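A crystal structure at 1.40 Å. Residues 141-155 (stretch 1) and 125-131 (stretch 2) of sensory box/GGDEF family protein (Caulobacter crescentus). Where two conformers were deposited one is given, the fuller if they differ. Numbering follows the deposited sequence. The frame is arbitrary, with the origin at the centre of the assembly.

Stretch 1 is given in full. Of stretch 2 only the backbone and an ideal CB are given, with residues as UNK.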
# COMPACT_ATOMS: atom_id res chain seq x y z
N ALA A 141 -3.13 14.55 -5.69
CA ALA A 141 -4.02 14.91 -4.60
C ALA A 141 -4.37 13.68 -3.77
O ALA A 141 -4.31 13.74 -2.55
CB ALA A 141 -5.24 15.57 -5.05
N LEU A 142 -4.72 12.58 -4.44
CA LEU A 142 -5.03 11.34 -3.72
C LEU A 142 -3.82 10.79 -2.95
O LEU A 142 -4.00 10.26 -1.85
CB LEU A 142 -5.50 10.27 -4.68
CG LEU A 142 -6.90 10.56 -5.24
CD1 LEU A 142 -7.25 9.65 -6.41
CD2 LEU A 142 -7.97 10.44 -4.17
N MSE A 143 -2.65 10.85 -3.57
CA MSE A 143 -1.36 10.41 -2.95
C MSE A 143 -1.13 11.10 -1.66
O MSE A 143 -0.78 10.48 -0.61
CB MSE A 143 -0.18 10.85 -3.82
CG MSE A 143 0.06 10.01 -4.97
SE MSE A 143 -0.09 8.22 -4.31
CE MSE A 143 1.74 7.98 -3.78
N ALA A 144 -1.20 12.43 -1.74
CA ALA A 144 -0.92 13.30 -0.59
C ALA A 144 -1.91 13.08 0.52
O ALA A 144 -1.54 13.00 1.71
CB ALA A 144 -0.92 14.73 -0.99
N ASN A 145 -3.18 13.02 0.16
CA ASN A 145 -4.29 12.84 1.12
C ASN A 145 -4.18 11.48 1.77
O ASN A 145 -4.49 11.34 2.97
CB ASN A 145 -5.64 12.91 0.44
CG ASN A 145 -6.75 12.88 1.44
OD1 ASN A 145 -7.26 11.82 1.81
ND2 ASN A 145 -7.11 14.04 1.95
N ALA A 146 -3.74 10.46 1.03
CA ALA A 146 -3.62 9.12 1.65
C ALA A 146 -2.47 9.10 2.63
O ALA A 146 -2.56 8.42 3.64
CB ALA A 146 -3.45 8.03 0.58
N ASP A 147 -1.43 9.85 2.35
CA ASP A 147 -0.28 9.93 3.26
C ASP A 147 -0.68 10.68 4.56
O ASP A 147 -0.29 10.28 5.69
CB ASP A 147 0.85 10.66 2.53
CG ASP A 147 2.20 10.53 3.22
OD1 ASP A 147 2.61 9.37 3.51
OD2 ASP A 147 2.86 11.59 3.39
N MSE A 148 -1.47 11.73 4.43
CA MSE A 148 -2.02 12.43 5.57
C MSE A 148 -2.93 11.48 6.38
O MSE A 148 -2.88 11.46 7.63
CB MSE A 148 -2.78 13.65 5.12
CG MSE A 148 -3.28 14.47 6.14
SE MSE A 148 -3.73 16.31 5.57
CE MSE A 148 -5.14 15.86 4.36
N ALA A 149 -3.74 10.70 5.68
CA ALA A 149 -4.60 9.72 6.34
C ALA A 149 -3.78 8.68 7.09
O ALA A 149 -4.15 8.26 8.17
CB ALA A 149 -5.51 9.07 5.30
N LEU A 150 -2.63 8.31 6.54
CA LEU A 150 -1.71 7.38 7.21
C LEU A 150 -1.19 8.01 8.49
O LEU A 150 -1.20 7.35 9.54
CB LEU A 150 -0.56 6.92 6.31
CG LEU A 150 0.51 6.03 6.98
CD1 LEU A 150 -0.04 4.73 7.50
CD2 LEU A 150 1.56 5.70 5.98
N TYR A 151 -0.76 9.28 8.42
CA TYR A 151 -0.32 9.99 9.62
C TYR A 151 -1.40 9.95 10.70
O TYR A 151 -1.10 9.64 11.86
CB TYR A 151 0.07 11.47 9.34
CG TYR A 151 0.44 12.19 10.63
CD1 TYR A 151 1.70 12.09 11.15
CD2 TYR A 151 -0.50 12.94 11.31
CE1 TYR A 151 2.04 12.68 12.35
CE2 TYR A 151 -0.18 13.55 12.53
CZ TYR A 151 1.09 13.40 13.01
OH TYR A 151 1.49 13.96 14.21
N ARG A 152 -2.63 10.31 10.31
CA ARG A 152 -3.75 10.35 11.25
C ARG A 152 -4.01 8.98 11.86
O ARG A 152 -4.30 8.85 13.06
CB ARG A 152 -5.02 10.85 10.57
CG ARG A 152 -4.99 12.32 10.18
CD ARG A 152 -4.63 13.17 11.37
NE ARG A 152 -4.90 14.58 11.17
CZ ARG A 152 -4.33 15.53 11.90
NH1 ARG A 152 -3.44 15.22 12.83
NH2 ARG A 152 -4.63 16.79 11.68
N ALA A 153 -3.93 7.95 11.03
CA ALA A 153 -4.12 6.57 11.50
C ALA A 153 -3.04 6.10 12.48
O ALA A 153 -3.32 5.33 13.39
CB ALA A 153 -4.16 5.63 10.30
N LYS A 154 -1.82 6.55 12.28
CA LYS A 154 -0.71 6.19 13.17
C LYS A 154 -0.84 6.94 14.49
O LYS A 154 -0.54 6.37 15.53
CB LYS A 154 0.65 6.39 12.51
CG LYS A 154 0.92 5.39 11.37
CD LYS A 154 2.08 5.80 10.50
CE LYS A 154 3.37 5.74 11.24
NZ LYS A 154 4.47 6.15 10.35
N GLU A 155 -1.32 8.20 14.47
CA GLU A 155 -1.57 8.95 15.70
C GLU A 155 -2.73 8.34 16.50
O GLU A 155 -2.59 8.10 17.68
CB GLU A 155 -1.85 10.43 15.41
CG GLU A 155 -0.64 11.22 14.92
CD GLU A 155 0.52 11.25 15.90
OE1 GLU A 155 0.37 11.84 16.99
OE2 GLU A 155 1.61 10.70 15.59
N UNK A 125 1.21 -3.53 10.36
CA UNK A 125 1.17 -2.36 9.49
C UNK A 125 0.13 -1.35 9.96
O UNK A 125 -0.79 -1.69 10.75
CB UNK A 125 0.88 -2.78 8.05
N UNK A 126 0.26 -0.14 9.44
CA UNK A 126 -0.72 0.91 9.59
C UNK A 126 -1.10 1.40 8.22
O UNK A 126 -0.28 1.27 7.30
CB UNK A 126 -0.19 2.05 10.46
N UNK A 127 -2.30 1.89 8.04
CA UNK A 127 -2.74 2.33 6.75
C UNK A 127 -3.67 3.51 6.79
O UNK A 127 -4.35 3.75 7.84
CB UNK A 127 -3.42 1.17 6.02
N UNK A 128 -3.68 4.25 5.71
CA UNK A 128 -4.60 5.37 5.49
C UNK A 128 -5.25 5.24 4.15
O UNK A 128 -4.58 4.79 3.19
CB UNK A 128 -3.88 6.71 5.60
N UNK A 129 -6.47 5.69 4.03
CA UNK A 129 -7.28 5.51 2.84
C UNK A 129 -7.76 6.86 2.33
O UNK A 129 -8.35 7.65 3.10
CB UNK A 129 -8.47 4.59 3.13
N UNK A 130 -7.62 7.09 1.04
CA UNK A 130 -8.24 8.22 0.35
C UNK A 130 -9.14 7.72 -0.75
O UNK A 130 -8.81 6.77 -1.48
CB UNK A 130 -7.18 9.17 -0.22
N UNK A 131 -10.32 8.35 -0.92
CA UNK A 131 -11.31 7.94 -1.90
C UNK A 131 -11.47 8.99 -2.96
O UNK A 131 -11.50 10.20 -2.68
CB UNK A 131 -12.66 7.66 -1.23

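Stretch 2 is a strand whose axis passes 5.9 Å from that of helix 141-155 at 139° between N-to-C directions, so numbering rises on one as it falls on the other. CA-to-CB points toward the helix at 126, 128 and 130.

At position 125 the ideal CB has nothing of the helix within 5.5 Å and points sideways. The helix sets no requirement here, so many side chains would do. The residue is Ser125, which makes no contact with it.

Position 126 points toward the helix. Its ideal CB lies 3.6 Å from CG of Lys154 and 4.0 Å from CD1 of Leu150, both aliphatic carbons, so a small or medium side chain, apolar or weakly polar, would suit. The residue is Ser126: its CB packs 3.6 Å from CG of Lys154, while OG finds its hydrogen bond elsewhere in the structure.

Position 127 points away, and the helix hardly restricts it; a strand-favouring apolar residue is one choice among many. It is Leu127, whose backbone makes the closer contact: its O lies 3.1 Å from CB of Ala153.

Position 128 is the most decisive. The ideal CB would sit 2.2 Å from N of Leu150, 2.5 Å from C of Ala149 and 2.9 Å from O of Ala146, all clashes with helix backbone. The phi/psi of -130/148 is ordinary for a strand and does not itself call for glycine, so the argument is steric: only glycine fits this backbone. Gly128 brings its CA to 3.7 Å from N of Leu150, and the CA atoms of Gly128 and Leu150 are 3.9 Å apart, the closest point of the backbone register.

Position 129 points away, with no helix atom within 5.5 Å of its ideal CB. Beta-branched residues suit such a strand, though many others could serve. It is Val129; its N lies 3.7 Å from CB of Ala149, and a water donates hydrogen bonds to both Val129 O and Asn145 OD1, each at 2.7 Å.

At position 130 the ideal CB points toward the helix, 3.3 Å from OD1 of Asn145 and 3.7 Å from O of Leu142. Little room and a nearby acceptor favour a small donor: serine, perhaps threonine or cysteine. Ser130, with chi1 -52° (m), donates from OG to OD1 of Asn145 at 2.8 Å. Although OG is 2.7 Å from N of Ala146, the angle is poor; that N instead bonds to O of Leu142.

Position 131 points away, with no helix atom within 5.5 Å of its ideal CB, so apolar or polar side chains would serve. Leu131 contributes its O, 3.8 Å from CD2 of Leu142.

Stretch 2 (125-131) SSLGVSL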
# COMPACT_ATOMS: atom_id res chain seq x y z
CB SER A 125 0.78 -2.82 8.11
OG SER A 125 -0.53 -3.39 8.08
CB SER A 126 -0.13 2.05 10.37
OG SER A 126 0.18 1.66 11.70
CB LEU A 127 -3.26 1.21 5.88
CG LEU A 127 -4.43 0.42 6.23
CD1 LEU A 127 -5.70 1.20 5.98
CD2 LEU A 127 -4.43 -0.81 5.30
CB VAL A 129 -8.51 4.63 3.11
CG1 VAL A 129 -9.36 4.45 1.82
CG2 VAL A 129 -8.08 3.28 3.63
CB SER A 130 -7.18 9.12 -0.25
OG SER A 130 -6.25 9.47 0.75
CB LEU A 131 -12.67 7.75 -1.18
CG LEU A 131 -12.70 6.78 0.00
CD1 LEU A 131 -14.08 6.78 0.71
CD2 LEU A 131 -12.29 5.43 -0.47
O HOH W 1 -8.59 10.32 3.69
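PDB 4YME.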